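Long-range contacts in lectin (Pleurotus ostreatus, PDB 6T0Q), which binds calcium ions and, as a lectin, probably recognises galactose-type sugars, with N-acetylgalactosamine bound at one calcium site: residues R53-K57 and T165-W170; F82-G86 and F160-S164; W200-S204 and S215-R219; A237-Y242 and G254-T258. One frame throughout, in Å; residues are numbered along the deposited sequence.

Overall arrangement
The four contacts fall into two pairs lying on opposite sides of the chain's centre. Contacts 1 and 2 share one sheet and touch, because Arg56 of contact 1 grips backbone carbonyls of the loop used by contact 2; their centres are about 10 Å apart. Contacts 3 and 4 also share a sheet and meet where Trp200 and Trp202 pack on the backbone of 237-242. Burial and chemistry change together: contact 3 is buried and largely apolar, contact 1 is partly buried around a salt bridge, contact 2 lies at the surface and relies on waters, and contact 4, partly buried, combines strand pairing with two aspartates of a calcium site.

Contact 1 of 4, residues R53-K57 and T165-W170; sequences RPFRK and TNDSNW
Arg56, on a strand, and Asp167, in an irregular loop, have the nearest CA atoms of the two segments, 7.8 Å apart. At that separation strand pairing is absent, and the Arg56 side chain spans the gap; a type I turn runs from Asp167 to Trp170. Arg56 bends at its third torsion (chi3 56°), which swings the guanidinium toward Asp167. Its NE donates a salt-bridge hydrogen bond of 2.8 Å to Asp167 OD2 at an angle of 159°; the oxygen lies near the guanidinium plane, whereas the donor comes from above the carboxylate. A second bond, from NH2 to the same oxygen, is weak. Thr165 lies against the guanidinium, its O 2.9 Å from Arg56 NH2. Water 1 accepts from Arg56 NH2 and reaches Asp167 OD2 weakly. Trp170 crosses the aliphatic part of the arginine, its CH2 3.8 Å from Arg56 CD, and Trp170 CZ3 lies 3.9 Å from Pro54 CG. Arg56 NH1 donates to the carbonyls of Phe160 and Leu162. One guanidinium thus bonds a carboxylate, a water and two carbonyls, which probably fixes its rotation and fastens the loop between strands 150-151 and 174-178 to strand 51-60.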
loop_
_atom_site.group_PDB
_atom_site.type_symbol
_atom_site.label_atom_id
_atom_site.label_comp_id
_atom_site.label_asym_id
_atom_site.label_seq_id
_atom_site.Cartn_x
_atom_site.Cartn_y
_atom_site.Cartn_z
ATOM N N ARG A 53 31.994 19.087 19.896
ATOM C CA ARG A 53 32.843 17.899 19.981
ATOM C C ARG A 53 32.096 16.660 19.504
ATOM O O ARG A 53 30.891 16.528 19.769
ATOM C CB ARG A 53 33.326 17.692 21.433
ATOM C CG ARG A 53 34.236 18.820 21.948
ATOM C CD ARG A 53 35.545 18.830 21.159
ATOM N NE ARG A 53 36.537 19.780 21.672
ATOM C CZ ARG A 53 36.874 20.911 21.057
ATOM N NH1 ARG A 53 36.289 21.250 19.914
ATOM N NH2 ARG A 53 37.795 21.703 21.586
ATOM N N PRO A 54 32.772 15.747 18.800
ATOM C CA PRO A 54 32.123 14.520 18.328
ATOM C C PRO A 54 32.212 13.370 19.319
ATOM O O PRO A 54 33.174 13.238 20.077
ATOM C CB PRO A 54 32.927 14.173 17.068
ATOM C CG PRO A 54 34.326 14.587 17.436
ATOM C CD PRO A 54 34.164 15.847 18.312
ATOM N N PHE A 55 31.190 12.514 19.274
ATOM C CA PHE A 55 31.131 11.295 20.077
ATOM C C PHE A 55 30.539 10.186 19.220
ATOM O O PHE A 55 29.527 10.401 18.549
ATOM C CB PHE A 55 30.296 11.516 21.352
ATOM C CG PHE A 55 30.821 12.639 22.202
ATOM C CD1 PHE A 55 31.819 12.403 23.143
ATOM C CD2 PHE A 55 30.377 13.936 22.009
ATOM C CE1 PHE A 55 32.349 13.445 23.900
ATOM C CE2 PHE A 55 30.885 14.991 22.771
ATOM C CZ PHE A 55 31.884 14.746 23.712
ATOM N N ARG A 56 31.175 9.012 19.241
ATOM C CA ARG A 56 30.826 7.902 18.360
ATOM C C ARG A 56 30.918 6.590 19.116
ATOM O O ARG A 56 31.822 6.395 19.932
ATOM C CB ARG A 56 31.778 7.769 17.163
ATOM C CG ARG A 56 31.489 8.613 15.971
ATOM C CD ARG A 56 32.624 8.432 14.959
ATOM N NE ARG A 56 32.848 7.033 14.581
ATOM C CZ ARG A 56 32.675 6.556 13.348
ATOM N NH1 ARG A 56 32.262 7.364 12.381
ATOM N NH2 ARG A 56 32.916 5.274 13.077
ATOM N N LYS A 57 30.029 5.662 18.768
ATOM C CA LYS A 57 30.121 4.305 19.296
ATOM C C LYS A 57 29.471 3.346 18.306
ATOM O O LYS A 57 28.308 3.534 17.940
ATOM C CB LYS A 57 29.454 4.238 20.657
ATOM C CG LYS A 57 29.182 2.862 21.169
ATOM C CD LYS A 57 30.347 2.277 21.906
ATOM C CE LYS A 57 29.847 1.117 22.753
ATOM N NZ LYS A 57 30.946 0.339 23.341
ATOM N N THR A 165 33.852 6.778 8.313
ATOM C CA THR A 165 34.905 7.379 9.121
ATOM C C THR A 165 35.449 6.354 10.112
ATOM O O THR A 165 34.683 5.677 10.806
ATOM C CB THR A 165 34.380 8.613 9.853
ATOM O OG1 THR A 165 34.125 9.650 8.899
ATOM C CG2 THR A 165 35.390 9.110 10.883
ATOM N N ASN A 166 36.772 6.237 10.165
ATOM C CA ASN A 166 37.454 5.293 11.047
ATOM C C ASN A 166 37.802 6.004 12.352
ATOM O O ASN A 166 38.544 6.993 12.341
ATOM C CB ASN A 166 38.717 4.766 10.356
ATOM C CG ASN A 166 39.341 3.574 11.070
ATOM O OD1 ASN A 166 39.102 3.344 12.254
ATOM N ND2 ASN A 166 40.163 2.813 10.344
ATOM N N ASP A 167 37.278 5.504 13.476
ATOM C CA ASP A 167 37.542 6.109 14.778
ATOM C C ASP A 167 38.501 5.276 15.626
ATOM O O ASP A 167 38.619 5.507 16.834
ATOM C CB ASP A 167 36.225 6.376 15.529
ATOM C CG ASP A 167 35.452 5.101 15.885
ATOM O OD1 ASP A 167 36.026 3.991 15.872
ATOM O OD2 ASP A 167 34.245 5.217 16.200
ATOM N N SER A 168 39.206 4.319 15.007
ATOM C CA SER A 168 40.043 3.395 15.768
ATOM C C SER A 168 41.128 4.117 16.556
ATOM O O SER A 168 41.486 3.680 17.657
ATOM C CB SER A 168 40.671 2.364 14.827
ATOM O OG SER A 168 41.351 3.018 13.768
ATOM N N ASN A 169 41.660 5.219 16.024
ATOM C CA ASN A 169 42.704 5.970 16.708
ATOM C C ASN A 169 42.173 7.155 17.506
ATOM O O ASN A 169 42.973 7.896 18.083
ATOM C CB ASN A 169 43.754 6.451 15.702
ATOM C CG ASN A 169 44.594 5.308 15.152
ATOM O OD1 ASN A 169 44.984 4.393 15.885
ATOM N ND2 ASN A 169 44.868 5.348 13.854
ATOM N N TRP A 170 40.856 7.351 17.560
ATOM C CA TRP A 170 40.297 8.396 18.410
ATOM C C TRP A 170 40.489 8.047 19.885
ATOM O O TRP A 170 40.415 6.877 20.267
ATOM C CB TRP A 170 38.804 8.575 18.152
ATOM C CG TRP A 170 38.425 9.183 16.848
ATOM C CD1 TRP A 170 39.161 9.204 15.697
ATOM C CD2 TRP A 170 37.194 9.859 16.554
ATOM N NE1 TRP A 170 38.459 9.856 14.706
ATOM C CE2 TRP A 170 37.251 10.265 15.207
ATOM C CE3 TRP A 170 36.046 10.160 17.304
ATOM C CZ2 TRP A 170 36.206 10.957 14.591
ATOM C CZ3 TRP A 170 35.008 10.851 16.691
ATOM C CH2 TRP A 170 35.096 11.240 15.347
HETATM O O HOH W 1 33.313 2.751 14.333
#

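Contact 2 of 4, residues F82-G86 and F160-S164; sequences FYVNG and FQLPS. With NAG (2-acetamido-2-deoxy-beta-D-glucopyranose), chain E.
Tyr83 and Gln161 make the tight part of this contact. The glutamine lays its aliphatic chain over one face of the tyrosine ring in a CH-pi contact, with Gln161 CG 3.9 Å from the Tyr83 ring centroid and displaced toward the rim. Its first two torsions (chi1 75°, chi2 -84°) fold the chain back across the ring, and the amide plane ends up tilted by 35° from it. Phe160 adds its tip from another direction: CZ comes within 4.1 Å of Tyr83 CE1, the two ring planes being nearly perpendicular. Gly86 closes in beside the same loop, its CA 3.4 Å from Gln161 O in a CA-H...O contact and 3.7 Å from Leu162 CD2.

The other side is looser and wet. No direct hydrogen bond joins 82-86 to 160-164; two waters take that part instead. Water 2 accepts from Gly86 N at 2.9 Å and donates to Gln161 O, while water 3 accepts from Gln161 NE2 at 2.7 Å and donates to Gly86 O. Farther along, Pro163 borders a bound N-acetylglucosamine whose pocket includes Asn58 and Thr60, consistent with an N-linked glycan.

The chemistry is therefore divided: carbon surfaces probably set the position of the loop on the end of the strand, and water satisfies polar groups of Gly86 and Gln161 that are not hydrogen-bonded to each other directly.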
loop_
_atom_site.group_PDB
_atom_site.type_symbol
_atom_site.label_atom_id
_atom_site.label_comp_id
_atom_site.label_asym_id
_atom_site.label_seq_id
_atom_site.Cartn_x
_atom_site.Cartn_y
_atom_site.Cartn_z
ATOM N N PHE A 82 21.919 14.215 17.119
ATOM C CA PHE A 82 22.006 12.766 17.256
ATOM C C PHE A 82 21.900 12.109 15.883
ATOM O O PHE A 82 20.949 12.381 15.137
ATOM C CB PHE A 82 20.883 12.253 18.167
ATOM C CG PHE A 82 21.169 10.924 18.810
ATOM C CD1 PHE A 82 21.145 9.752 18.067
ATOM C CD2 PHE A 82 21.435 10.844 20.177
ATOM C CE1 PHE A 82 21.405 8.518 18.676
ATOM C CE2 PHE A 82 21.694 9.620 20.788
ATOM C CZ PHE A 82 21.683 8.459 20.043
ATOM N N TYR A 83 22.855 11.230 15.566
ATOM C CA TYR A 83 22.902 10.527 14.288
ATOM C C TYR A 83 22.868 9.019 14.504
ATOM O O TYR A 83 23.472 8.504 15.451
ATOM C CB TYR A 83 24.169 10.858 13.508
ATOM C CG TYR A 83 24.371 12.318 13.177
ATOM C CD1 TYR A 83 25.041 13.161 14.055
ATOM C CD2 TYR A 83 23.932 12.840 11.968
ATOM C CE1 TYR A 83 25.251 14.489 13.751
ATOM C CE2 TYR A 83 24.142 14.175 11.649
ATOM C CZ TYR A 83 24.805 14.987 12.545
ATOM O OH TYR A 83 25.015 16.307 12.250
ATOM N N VAL A 84 22.201 8.303 13.599
ATOM C CA VAL A 84 22.203 6.845 13.629
ATOM C C VAL A 84 22.542 6.336 12.234
ATOM O O VAL A 84 21.811 6.609 11.274
ATOM C CB VAL A 84 20.865 6.271 14.117
ATOM C CG1 VAL A 84 20.917 4.741 14.095
ATOM C CG2 VAL A 84 20.569 6.773 15.552
ATOM N N ASN A 85 23.657 5.610 12.125
ATOM C CA ASN A 85 24.134 5.078 10.849
ATOM C C ASN A 85 24.219 6.178 9.796
ATOM O O ASN A 85 23.845 5.990 8.639
ATOM C CB ASN A 85 23.251 3.923 10.379
ATOM C CG ASN A 85 23.335 2.737 11.305
ATOM O OD1 ASN A 85 24.429 2.376 11.750
ATOM N ND2 ASN A 85 22.187 2.142 11.637
ATOM N N GLY A 86 24.691 7.352 10.218
ATOM C CA GLY A 86 24.916 8.470 9.329
ATOM C C GLY A 86 23.714 9.349 9.072
ATOM O O GLY A 86 23.845 10.352 8.363
ATOM N N PHE A 160 31.976 12.958 10.282
ATOM C CA PHE A 160 32.363 12.133 11.427
ATOM C C PHE A 160 31.291 11.104 11.772
ATOM O O PHE A 160 31.608 10.036 12.305
ATOM C CB PHE A 160 32.651 13.005 12.648
ATOM C CG PHE A 160 31.426 13.328 13.453
ATOM C CD1 PHE A 160 30.580 14.362 13.073
ATOM C CD2 PHE A 160 31.111 12.589 14.589
ATOM C CE1 PHE A 160 29.447 14.662 13.815
ATOM C CE2 PHE A 160 29.971 12.884 15.336
ATOM C CZ PHE A 160 29.145 13.921 14.949
ATOM N N GLN A 161 30.025 11.402 11.467
ATOM C CA GLN A 161 28.913 10.527 11.816
ATOM C C GLN A 161 28.736 9.379 10.839
ATOM O O GLN A 161 27.868 8.527 11.060
ATOM C CB GLN A 161 27.606 11.329 11.895
ATOM C CG GLN A 161 27.013 11.730 10.543
ATOM C CD GLN A 161 27.626 12.999 9.974
ATOM O OE1 GLN A 161 28.727 13.391 10.344
ATOM N NE2 GLN A 161 26.902 13.650 9.071
ATOM N N LEU A 162 29.535 9.331 9.763
ATOM C CA LEU A 162 29.347 8.282 8.768
ATOM C C LEU A 162 30.136 7.037 9.151
ATOM O O LEU A 162 31.238 7.144 9.703
ATOM C CB LEU A 162 29.782 8.754 7.376
ATOM C CG LEU A 162 28.994 9.935 6.805
ATOM C CD1 LEU A 162 29.362 10.181 5.340
ATOM C CD2 LEU A 162 27.494 9.726 6.955
ATOM N N PRO A 163 29.562 5.864 8.879
ATOM C CA PRO A 163 30.309 4.615 9.085
ATOM C C PRO A 163 31.628 4.563 8.334
ATOM O O PRO A 163 32.531 3.832 8.754
ATOM C CB PRO A 163 29.336 3.537 8.586
ATOM C CG PRO A 163 28.284 4.280 7.811
ATOM C CD PRO A 163 28.175 5.618 8.462
ATOM N N SER A 164 31.771 5.314 7.241
ATOM C CA SER A 164 33.024 5.336 6.499
ATOM C C SER A 164 34.150 6.032 7.252
ATOM O O SER A 164 35.310 5.894 6.854
ATOM C CB SER A 164 32.811 6.011 5.143
ATOM O OG SER A 164 32.240 7.297 5.304
HETATM C C1 NAG E . 30.976 -2.246 13.602
HETATM C C2 NAG E . 31.564 -1.872 12.241
HETATM C C3 NAG E . 31.300 -2.978 11.214
HETATM C C4 NAG E . 31.785 -4.333 11.721
HETATM C C5 NAG E . 31.183 -4.600 13.103
HETATM C C6 NAG E . 31.691 -5.870 13.743
HETATM C C7 NAG E . 31.716 0.540 11.836
HETATM C C8 NAG E . 31.011 1.765 11.326
HETATM N N2 NAG E . 31.026 -0.603 11.778
HETATM O O3 NAG E . 31.964 -2.629 10.006
HETATM O O5 NAG E . 31.490 -3.525 14.013
HETATM O O6 NAG E . 32.987 -5.680 14.293
HETATM O O7 NAG E . 32.853 0.586 12.292
HETATM O O HOH W 2 25.782 7.805 12.828
HETATM O O HOH W 3 24.489 12.965 8.036
#

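Contact 3 of 4, residues W200-S204 and S215-R219; sequences WIWTS and SRAFR. With NAG (2-acetamido-2-deoxy-beta-D-glucopyranose), chain B.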
loop_
_atom_site.group_PDB
_atom_site.type_symbol
_atom_site.label_atom_id
_atom_site.label_comp_id
_atom_site.label_asym_id
_atom_site.label_seq_id
_atom_site.Cartn_x
_atom_site.Cartn_y
_atom_site.Cartn_z
ATOM N N TRP A 200 -8.848 14.914 20.455
ATOM C CA TRP A 200 -9.935 14.014 20.792
ATOM C C TRP A 200 -10.893 13.947 19.609
ATOM O O TRP A 200 -11.330 14.986 19.100
ATOM C CB TRP A 200 -10.673 14.506 22.033
ATOM C CG TRP A 200 -9.846 14.584 23.289
ATOM C CD1 TRP A 200 -9.165 15.673 23.761
ATOM C CD2 TRP A 200 -9.650 13.540 24.250
ATOM N NE1 TRP A 200 -8.555 15.367 24.959
ATOM C CE2 TRP A 200 -8.841 14.065 25.280
ATOM C CE3 TRP A 200 -10.090 12.215 24.342
ATOM C CZ2 TRP A 200 -8.458 13.310 26.391
ATOM C CZ3 TRP A 200 -9.709 11.466 25.450
ATOM C CH2 TRP A 200 -8.901 12.019 26.458
ATOM N N ILE A 201 -11.195 12.734 19.145
ATOM C CA ILE A 201 -12.132 12.547 18.044
ATOM C C ILE A 201 -13.261 11.631 18.501
ATOM O O ILE A 201 -13.157 10.920 19.506
ATOM C CB ILE A 201 -11.462 11.980 16.765
ATOM C CG1 ILE A 201 -10.875 10.581 17.016
ATOM C CG2 ILE A 201 -10.385 12.941 16.252
ATOM C CD1 ILE A 201 -10.293 9.920 15.747
ATOM N N TRP A 202 -14.353 11.660 17.742
ATOM C CA TRP A 202 -15.468 10.743 17.946
ATOM C C TRP A 202 -16.254 10.684 16.642
ATOM O O TRP A 202 -15.878 11.310 15.645
ATOM C CB TRP A 202 -16.349 11.183 19.123
ATOM C CG TRP A 202 -17.136 10.058 19.756
ATOM C CD1 TRP A 202 -18.495 9.848 19.675
ATOM C CD2 TRP A 202 -16.616 8.995 20.571
ATOM N NE1 TRP A 202 -18.841 8.729 20.397
ATOM C CE2 TRP A 202 -17.707 8.184 20.950
ATOM C CE3 TRP A 202 -15.329 8.656 21.023
ATOM C CZ2 TRP A 202 -17.553 7.053 21.754
ATOM C CZ3 TRP A 202 -15.177 7.535 21.819
ATOM C CH2 TRP A 202 -16.286 6.748 22.182
ATOM N N THR A 203 -17.336 9.908 16.642
ATOM C CA THR A 203 -18.279 10.007 15.537
ATOM C C THR A 203 -19.077 11.303 15.666
ATOM O O THR A 203 -19.074 11.970 16.708
ATOM C CB THR A 203 -19.212 8.796 15.497
ATOM O OG1 THR A 203 -19.535 8.396 16.835
ATOM C CG2 THR A 203 -18.549 7.635 14.770
ATOM N N SER A 204 -19.775 11.660 14.589
ATOM C CA SER A 204 -20.406 12.971 14.513
ATOM C C SER A 204 -21.703 13.070 15.316
ATOM O O SER A 204 -22.315 14.143 15.323
ATOM C CB SER A 204 -20.655 13.346 13.047
ATOM O OG SER A 204 -21.455 12.372 12.408
ATOM N N SER A 215 -20.687 1.949 21.452
ATOM C CA SER A 215 -19.350 1.737 20.917
ATOM C C SER A 215 -19.246 2.283 19.497
ATOM O O SER A 215 -20.203 2.225 18.719
ATOM C CB SER A 215 -18.990 0.250 20.929
ATOM O OG SER A 215 -18.904 -0.231 22.260
ATOM N N ARG A 216 -18.068 2.815 19.171
ATOM C CA ARG A 216 -17.792 3.430 17.881
ATOM C C ARG A 216 -16.436 2.945 17.395
ATOM O O ARG A 216 -15.523 2.740 18.196
ATOM C CB ARG A 216 -17.770 4.966 17.981
ATOM C CG ARG A 216 -19.014 5.586 18.626
ATOM C CD ARG A 216 -20.240 5.336 17.755
ATOM N NE ARG A 216 -21.441 5.969 18.292
ATOM C CZ ARG A 216 -22.449 5.313 18.862
ATOM N NH1 ARG A 216 -22.415 3.991 18.970
ATOM N NH2 ARG A 216 -23.501 5.985 19.310
ATOM N N ALA A 217 -16.290 2.789 16.081
ATOM C CA ALA A 217 -15.027 2.326 15.523
ATOM C C ALA A 217 -14.337 3.437 14.742
ATOM O O ALA A 217 -14.987 4.330 14.187
ATOM C CB ALA A 217 -15.223 1.106 14.615
ATOM N N PHE A 218 -13.001 3.360 14.710
ATOM C CA PHE A 218 -12.138 4.348 14.072
ATOM C C PHE A 218 -10.997 3.623 13.373
ATOM O O PHE A 218 -10.468 2.643 13.903
ATOM C CB PHE A 218 -11.573 5.339 15.102
ATOM C CG PHE A 218 -12.638 6.026 15.915
ATOM C CD1 PHE A 218 -13.130 5.443 17.072
ATOM C CD2 PHE A 218 -13.167 7.239 15.502
ATOM C CE1 PHE A 218 -14.124 6.063 17.817
ATOM C CE2 PHE A 218 -14.168 7.865 16.233
ATOM C CZ PHE A 218 -14.643 7.279 17.399
ATOM N N ARG A 219 -10.618 4.107 12.186
ATOM C CA ARG A 219 -9.599 3.457 11.372
ATOM C C ARG A 219 -8.653 4.483 10.771
ATOM O O ARG A 219 -9.082 5.549 10.322
ATOM C CB ARG A 219 -10.218 2.639 10.227
ATOM C CG ARG A 219 -10.924 1.368 10.655
ATOM C CD ARG A 219 -11.665 0.738 9.471
ATOM N NE ARG A 219 -10.768 0.421 8.357
ATOM C CZ ARG A 219 -10.102 -0.723 8.229
ATOM N NH1 ARG A 219 -10.221 -1.676 9.151
ATOM N NH2 ARG A 219 -9.319 -0.914 7.174
HETATM C C1 NAG B . -16.482 -2.803 21.193
HETATM C C2 NAG B . -17.117 -4.143 20.862
HETATM C C3 NAG B . -18.240 -4.435 21.840
HETATM C C4 NAG B . -17.696 -4.455 23.261
HETATM C C5 NAG B . -16.926 -3.173 23.592
HETATM C C6 NAG B . -16.086 -3.333 24.839
HETATM C C7 NAG B . -17.087 -5.020 18.578
HETATM C C8 NAG B . -17.705 -4.964 17.213
HETATM N N2 NAG B . -17.603 -4.193 19.492
HETATM O O3 NAG B . -18.809 -5.700 21.522
HETATM O O4 NAG B . -18.895 -4.600 23.917
HETATM O O5 NAG B . -16.000 -2.819 22.549
HETATM O O6 NAG B . -16.478 -2.423 25.855
HETATM O O7 NAG B . -16.154 -5.779 18.840
#
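Phe218 drives the edge of its ring into the backbone where strand 200-202 ends, CE2 standing 3.5 Å from Trp202 C. The same end of the ring meets the tryptophan side chain, Phe218 CZ lying 3.9 Å from Trp202 CE3. The two aromatic side chains cross at about a right angle, with planes 52° apart and the Phe218 centroid 5.6 Å from that of the tryptophan six-membered ring, so the pair is oblique. Next to CE2 on the same side of the ring, Phe218 CD2 comes within 3.9 Å of Ile201 CD1 as the two side chains run in opposite directions.

Arg216 continues this apolar patch with its methylenes. Its CG sits 3.6 Å from Trp202 NE1, and its CD approaches Thr203 OG1 to 3.3 Å. A bend at the second torsion (chi2 -65°) turns the guanidinium back along its own strand, where NH1 donates to Ser215 O at 2.8 Å from well above the carbonyl plane. The charge has a further partner, as NH2 forms a salt bridge with Asp205; that aspartate also bonds Thr203 OG1, tying together both polar ends of the contact.

Ser215 borders a bound N-acetylglucosamine, and Asn281 is a calcium ligand, which places this core near the sugar- and metal-bearing end of the sheet. Axes of 200-202 and 215-219 cross at 114° and approach to 8.9 Å, and no clear hydrogen bond runs between the segments. Within their common sheet they are separated by strands 331-338 and 311-313. Ala312 lies against Phe218 and Thr203, Ala333 supports Ile201, and Ala279 and Asn281 of strand 273-281 touch Trp202.

Contact 4 of 4, residues A237-Y242 and G254-T258; sequences AADDRY and GSSYT. With CA (calcium ion), chain G.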
loop_
_atom_site.group_PDB
_atom_site.type_symbol
_atom_site.label_atom_id
_atom_site.label_comp_id
_atom_site.label_asym_id
_atom_site.label_seq_id
_atom_site.Cartn_x
_atom_site.Cartn_y
_atom_site.Cartn_z
ATOM N N ALA A 237 -5.561 7.143 24.729
ATOM C CA ALA A 237 -6.490 7.198 25.853
ATOM C C ALA A 237 -7.888 7.447 25.305
ATOM O O ALA A 237 -8.049 7.968 24.198
ATOM C CB ALA A 237 -6.107 8.292 26.863
ATOM N N ALA A 238 -8.904 7.078 26.089
ATOM C CA ALA A 238 -10.284 7.257 25.654
ATOM C C ALA A 238 -11.202 7.465 26.848
ATOM O O ALA A 238 -10.961 6.945 27.941
ATOM C CB ALA A 238 -10.796 6.061 24.835
ATOM N N ASP A 239 -12.262 8.235 26.612
ATOM C CA ASP A 239 -13.403 8.369 27.512
ATOM C C ASP A 239 -14.579 7.703 26.802
ATOM O O ASP A 239 -15.115 8.271 25.845
ATOM C CB ASP A 239 -13.680 9.851 27.787
ATOM C CG ASP A 239 -14.778 10.079 28.826
ATOM O OD1 ASP A 239 -15.486 9.121 29.198
ATOM O OD2 ASP A 239 -14.918 11.233 29.282
ATOM N N ASP A 240 -14.998 6.514 27.250
ATOM C CA ASP A 240 -14.625 5.842 28.502
ATOM C C ASP A 240 -13.539 4.772 28.403
ATOM O O ASP A 240 -12.847 4.505 29.383
ATOM C CB ASP A 240 -15.869 5.167 29.099
ATOM C CG ASP A 240 -16.698 6.110 29.931
ATOM O OD1 ASP A 240 -16.289 6.390 31.076
ATOM O OD2 ASP A 240 -17.739 6.585 29.433
ATOM N N ARG A 241 -13.435 4.114 27.251
ATOM C CA ARG A 241 -12.545 2.965 27.112
ATOM C C ARG A 241 -12.308 2.714 25.629
ATOM O O ARG A 241 -13.018 3.245 24.774
ATOM C CB ARG A 241 -13.138 1.716 27.782
ATOM C CG ARG A 241 -14.475 1.279 27.170
ATOM C CD ARG A 241 -14.979 -0.048 27.748
ATOM N NE ARG A 241 -15.139 0.012 29.199
ATOM C CZ ARG A 241 -14.361 -0.625 30.072
ATOM N NH1 ARG A 241 -13.361 -1.391 29.647
ATOM N NH2 ARG A 241 -14.583 -0.499 31.377
ATOM N N TYR A 242 -11.316 1.872 25.333
ATOM C CA TYR A 242 -10.961 1.571 23.949
ATOM C C TYR A 242 -10.367 0.175 23.882
ATOM O O TYR A 242 -9.844 -0.348 24.869
ATOM C CB TYR A 242 -9.935 2.567 23.377
ATOM C CG TYR A 242 -8.576 2.344 24.000
ATOM C CD1 TYR A 242 -7.672 1.445 23.450
ATOM C CD2 TYR A 242 -8.226 2.985 25.182
ATOM C CE1 TYR A 242 -6.446 1.197 24.053
ATOM C CE2 TYR A 242 -6.996 2.758 25.788
ATOM C CZ TYR A 242 -6.115 1.861 25.218
ATOM O OH TYR A 242 -4.902 1.615 25.817
ATOM N N GLY A 254 -7.766 -0.202 27.266
ATOM C CA GLY A 254 -7.662 0.654 28.429
ATOM C C GLY A 254 -9.032 1.202 28.765
ATOM O O GLY A 254 -9.973 1.093 27.979
ATOM N N SER A 255 -9.136 1.797 29.959
ATOM C CA SER A 255 -10.413 2.348 30.407
ATOM C C SER A 255 -10.217 3.599 31.249
ATOM O O SER A 255 -10.989 3.846 32.181
ATOM C CB SER A 255 -11.221 1.304 31.199
ATOM O OG SER A 255 -10.453 0.758 32.258
ATOM N N SER A 256 -9.210 4.403 30.933
ATOM C CA SER A 256 -8.928 5.613 31.688
ATOM C C SER A 256 -8.738 6.776 30.732
ATOM O O SER A 256 -8.033 6.647 29.725
ATOM C CB SER A 256 -7.679 5.445 32.562
ATOM O OG SER A 256 -7.396 6.667 33.219
ATOM N N TYR A 257 -9.362 7.911 31.043
ATOM C CA TYR A 257 -9.094 9.140 30.317
ATOM C C TYR A 257 -8.179 10.071 31.098
ATOM O O TYR A 257 -7.973 11.217 30.688
ATOM C CB TYR A 257 -10.403 9.846 29.936
ATOM C CG TYR A 257 -11.420 10.023 31.059
ATOM C CD1 TYR A 257 -11.416 11.158 31.853
ATOM C CD2 TYR A 257 -12.401 9.060 31.293
ATOM C CE1 TYR A 257 -12.358 11.334 32.875
ATOM C CE2 TYR A 257 -13.335 9.218 32.313
ATOM C CZ TYR A 257 -13.310 10.359 33.095
ATOM O OH TYR A 257 -14.240 10.513 34.104
ATOM N N THR A 258 -7.606 9.601 32.206
ATOM C CA THR A 258 -6.603 10.374 32.927
ATOM C C THR A 258 -5.223 9.731 32.921
ATOM O O THR A 258 -4.239 10.411 33.234
ATOM C CB THR A 258 -7.036 10.591 34.384
ATOM O OG1 THR A 258 -7.265 9.320 35.002
ATOM C CG2 THR A 258 -8.320 11.425 34.446
HETATM CA CA CA G . -18.038 9.131 28.919
HETATM O O HOH W 4 -9.330 4.515 27.795
HETATM O O HOH W 5 -11.595 -1.441 27.307
#
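Backbone bonding joins Tyr242 to Gly254 as an antiparallel hydrogen-bonded pair: Tyr242 N donates to Gly254 O at 3.1 Å and Gly254 N to Tyr242 O at 3.2 Å. Tyr242 also turns a ring face onto the glycine, placing its CZ 3.3 Å from Gly254 N. Its hydroxyl is held elsewhere, by Asp261 and Tyr263.

Flat groups present their faces. The Asp239 carboxylate is stacked on the Tyr257 ring with planes 16° apart, its OD2 over the ring centre. Ser255 CB lies over one face of the Arg241 guanidinium, 3.8 Å from Arg241 NH1.

Water mediates a further link: water 5 accepts from Arg241 NH1 at 2.9 Å and donates to Gly254 O.

Metal bonds complete the account, with Asp239 OD1 and Asp240 OD2 each 2.6 Å from the calcium ion. With CG anti to the backbone N (chi1 -175°), the Asp239 carboxylate lies along the Tyr257 ring and turns OD1 to the metal; Trp344 NE1 bonds OD2. Gly282 N donates to Asp240 OD2.

A cis peptide joins the two aspartates, and a classic beta bulge opposite Thr280 follows at Asp240 and Arg241, which touches a bound N-acetylglucosamine. With Asn281, Gly283 and Pro285 completing the site, this resembles the cis-aspartate calcium motif known from PA14-type lectins.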